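Local coordinates for protein 3-carboxy-cis,cis-muconate cycloisomerase (Acinetobacter calcoaceticus, PDB 1Q5N) that is a cycloisomerase of the largely helical fumarase/aspartase superfamily, related to adenylosuccinate lyase, that assembles from four copies of its chain, at residues Val191-Leu196 with Cys228-Glu233. Numbering follows the deposited sequence.
Sequences VLVAQL and CTWHGE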
loop_
_atom_site.group_PDB
_atom_site.type_symbol
_atom_site.label_atom_id
_atom_site.label_comp_id
_atom_site.label_asym_id
_atom_site.label_seq_id
_atom_site.Cartn_x
_atom_site.Cartn_y
_atom_site.Cartn_z
ATOM N N VAL A 191 -3.102 -0.689 -25.016
ATOM C CA VAL A 191 -3.951 -0.132 -24.006
ATOM C C VAL A 191 -5.150 0.757 -24.439
ATOM O O VAL A 191 -6.226 0.756 -23.805
ATOM C CB VAL A 191 -2.939 0.598 -23.072
ATOM C CG1 VAL A 191 -3.397 1.932 -22.727
ATOM C CG2 VAL A 191 -2.576 -0.280 -21.924
ATOM N N LEU A 192 -4.970 1.516 -25.510
ATOM C CA LEU A 192 -6.014 2.425 -25.974
ATOM C C LEU A 192 -6.917 1.678 -26.937
ATOM O O LEU A 192 -6.789 1.809 -28.152
ATOM C CB LEU A 192 -5.366 3.632 -26.654
ATOM C CG LEU A 192 -4.433 4.416 -25.720
ATOM C CD1 LEU A 192 -3.850 5.614 -26.461
ATOM C CD2 LEU A 192 -5.214 4.864 -24.470
ATOM N N VAL A 193 -7.809 0.866 -26.374
ATOM C CA VAL A 193 -8.722 0.055 -27.152
ATOM C C VAL A 193 -10.125 0.317 -26.662
ATOM O O VAL A 193 -10.308 0.743 -25.534
ATOM C CB VAL A 193 -8.396 -1.435 -26.989
ATOM C CG1 VAL A 193 -7.041 -1.719 -27.560
ATOM C CG2 VAL A 193 -8.422 -1.817 -25.489
ATOM N N ALA A 194 -11.116 0.044 -27.513
ATOM C CA ALA A 194 -12.527 0.258 -27.181
ATOM C C ALA A 194 -13.092 -0.872 -26.308
ATOM O O ALA A 194 -12.514 -1.949 -26.229
ATOM C CB ALA A 194 -13.352 0.353 -28.476
ATOM N N GLN A 195 -14.210 -0.617 -25.646
ATOM C CA GLN A 195 -14.855 -1.684 -24.870
ATOM C C GLN A 195 -16.305 -1.806 -25.364
ATOM O O GLN A 195 -17.094 -0.855 -25.227
ATOM C CB GLN A 195 -14.918 -1.363 -23.354
ATOM C CG GLN A 195 -15.532 -2.488 -22.519
ATOM C CD GLN A 195 -14.530 -3.625 -22.185
ATOM O OE1 GLN A 195 -14.328 -4.557 -22.966
ATOM N NE2 GLN A 195 -13.902 -3.536 -21.008
ATOM N N LEU A 196 -16.660 -2.934 -25.955
ATOM C CA LEU A 196 -18.069 -3.129 -26.357
ATOM C C LEU A 196 -18.342 -4.642 -26.360
ATOM O O LEU A 196 -17.934 -5.376 -27.273
ATOM C CB LEU A 196 -18.357 -2.525 -27.735
ATOM C CG LEU A 196 -19.830 -2.695 -28.173
ATOM C CD1 LEU A 196 -20.732 -1.853 -27.289
ATOM C CD2 LEU A 196 -20.013 -2.258 -29.636
ATOM N N CYS A 228 -11.080 -10.170 -27.497
ATOM C CA CYS A 228 -12.252 -10.527 -26.705
ATOM C C CYS A 228 -12.618 -9.412 -25.695
ATOM O O CYS A 228 -11.816 -8.522 -25.419
ATOM C CB CYS A 228 -12.026 -11.886 -26.009
ATOM S SG CYS A 228 -10.563 -11.851 -25.009
ATOM N N THR A 229 -13.857 -9.429 -25.208
ATOM C CA THR A 229 -14.306 -8.446 -24.246
ATOM C C THR A 229 -13.373 -8.435 -22.989
ATOM O O THR A 229 -12.868 -9.478 -22.579
ATOM C CB THR A 229 -15.737 -8.776 -23.828
ATOM O OG1 THR A 229 -16.546 -8.835 -25.010
ATOM C CG2 THR A 229 -16.301 -7.692 -22.859
ATOM N N TRP A 230 -13.111 -7.265 -22.410
ATOM C CA TRP A 230 -12.248 -7.256 -21.207
ATOM C C TRP A 230 -12.882 -6.532 -20.000
ATOM O O TRP A 230 -12.254 -5.728 -19.336
ATOM C CB TRP A 230 -10.848 -6.703 -21.513
ATOM C CG TRP A 230 -10.883 -5.420 -22.235
ATOM C CD1 TRP A 230 -11.256 -5.232 -23.545
ATOM C CD2 TRP A 230 -10.665 -4.118 -21.690
ATOM N NE1 TRP A 230 -11.296 -3.894 -23.839
ATOM C CE2 TRP A 230 -10.943 -3.181 -22.726
ATOM C CE3 TRP A 230 -10.270 -3.649 -20.432
ATOM C CZ2 TRP A 230 -10.845 -1.787 -22.541
ATOM C CZ3 TRP A 230 -10.168 -2.276 -20.231
ATOM C CH2 TRP A 230 -10.455 -1.350 -21.294
ATOM N N HIS A 231 -14.149 -6.835 -19.746
ATOM C CA HIS A 231 -14.868 -6.300 -18.603
ATOM C C HIS A 231 -14.196 -6.769 -17.311
ATOM O O HIS A 231 -14.082 -6.022 -16.348
ATOM C CB HIS A 231 -16.306 -6.811 -18.637
ATOM C CG HIS A 231 -17.161 -6.124 -19.664
ATOM N ND1 HIS A 231 -18.288 -6.699 -20.211
ATOM C CD2 HIS A 231 -17.030 -4.914 -20.261
ATOM C CE1 HIS A 231 -18.806 -5.881 -21.106
ATOM N NE2 HIS A 231 -18.061 -4.789 -21.156
ATOM N N GLY A 232 -13.746 -8.013 -17.305
ATOM C CA GLY A 232 -13.132 -8.574 -16.115
ATOM C C GLY A 232 -11.625 -8.656 -16.090
ATOM O O GLY A 232 -11.090 -8.877 -15.018
ATOM N N GLU A 233 -10.944 -8.473 -17.235
ATOM C CA GLU A 233 -9.477 -8.577 -17.303
ATOM C C GLU A 233 -8.966 -7.123 -17.346
ATOM O O GLU A 233 -9.148 -6.399 -18.341
ATOM C CB GLU A 233 -9.079 -9.390 -18.552
ATOM C CG GLU A 233 -9.489 -10.908 -18.491
ATOM C CD GLU A 233 -11.025 -11.115 -18.399
ATOM O OE1 GLU A 233 -11.763 -10.562 -19.252
ATOM O OE2 GLU A 233 -11.498 -11.814 -17.462
HETATM O O HOH W 1 -16.356 -7.316 -27.469
#
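The amide of Q195 reaches into the 228-233 loop and lies between two rings, W230 and H231. CG sits anti to the backbone N (chi1 -177°), and a bend at chi2 swings CD round beside them. The amide is tilted 36° from the indole, with NE2 over the centre of one face, 3.3 Å above the plane. H231 approaches the same amide obliquely, its ring plane turned 60° from it, with H231 CD2 3.4 Å from Q195 CD and Q195 CG close by, while T229 CG2 covers a face of the imidazole.

Both ends of the amide grip the backbone of W230. W230 N donates to a lone pair of Q195 OE1 in the carbonyl plane, at 3.0 Å and nearly straight; Q195 NE2 returns a weak bond to W230 O at 3.2 Å. At the indole edge, W230 NE1 gives a second weak bond to A194 O, 3.3 Å away, and V193 CG2 packs obliquely on W230 CZ2 at 3.8 Å.

Beyond the two loops, Q195 NE2 also bonds D115 and H231 NE2 bonds D112, both on helix 110-146, and R236 makes a cation-pi contact with W230. With both backbone bonds and D115 fixing its rotation, this buried amide ties the loop after helix 166-191 to the one before helix 235-261, its polar atoms satisfied inside the fold.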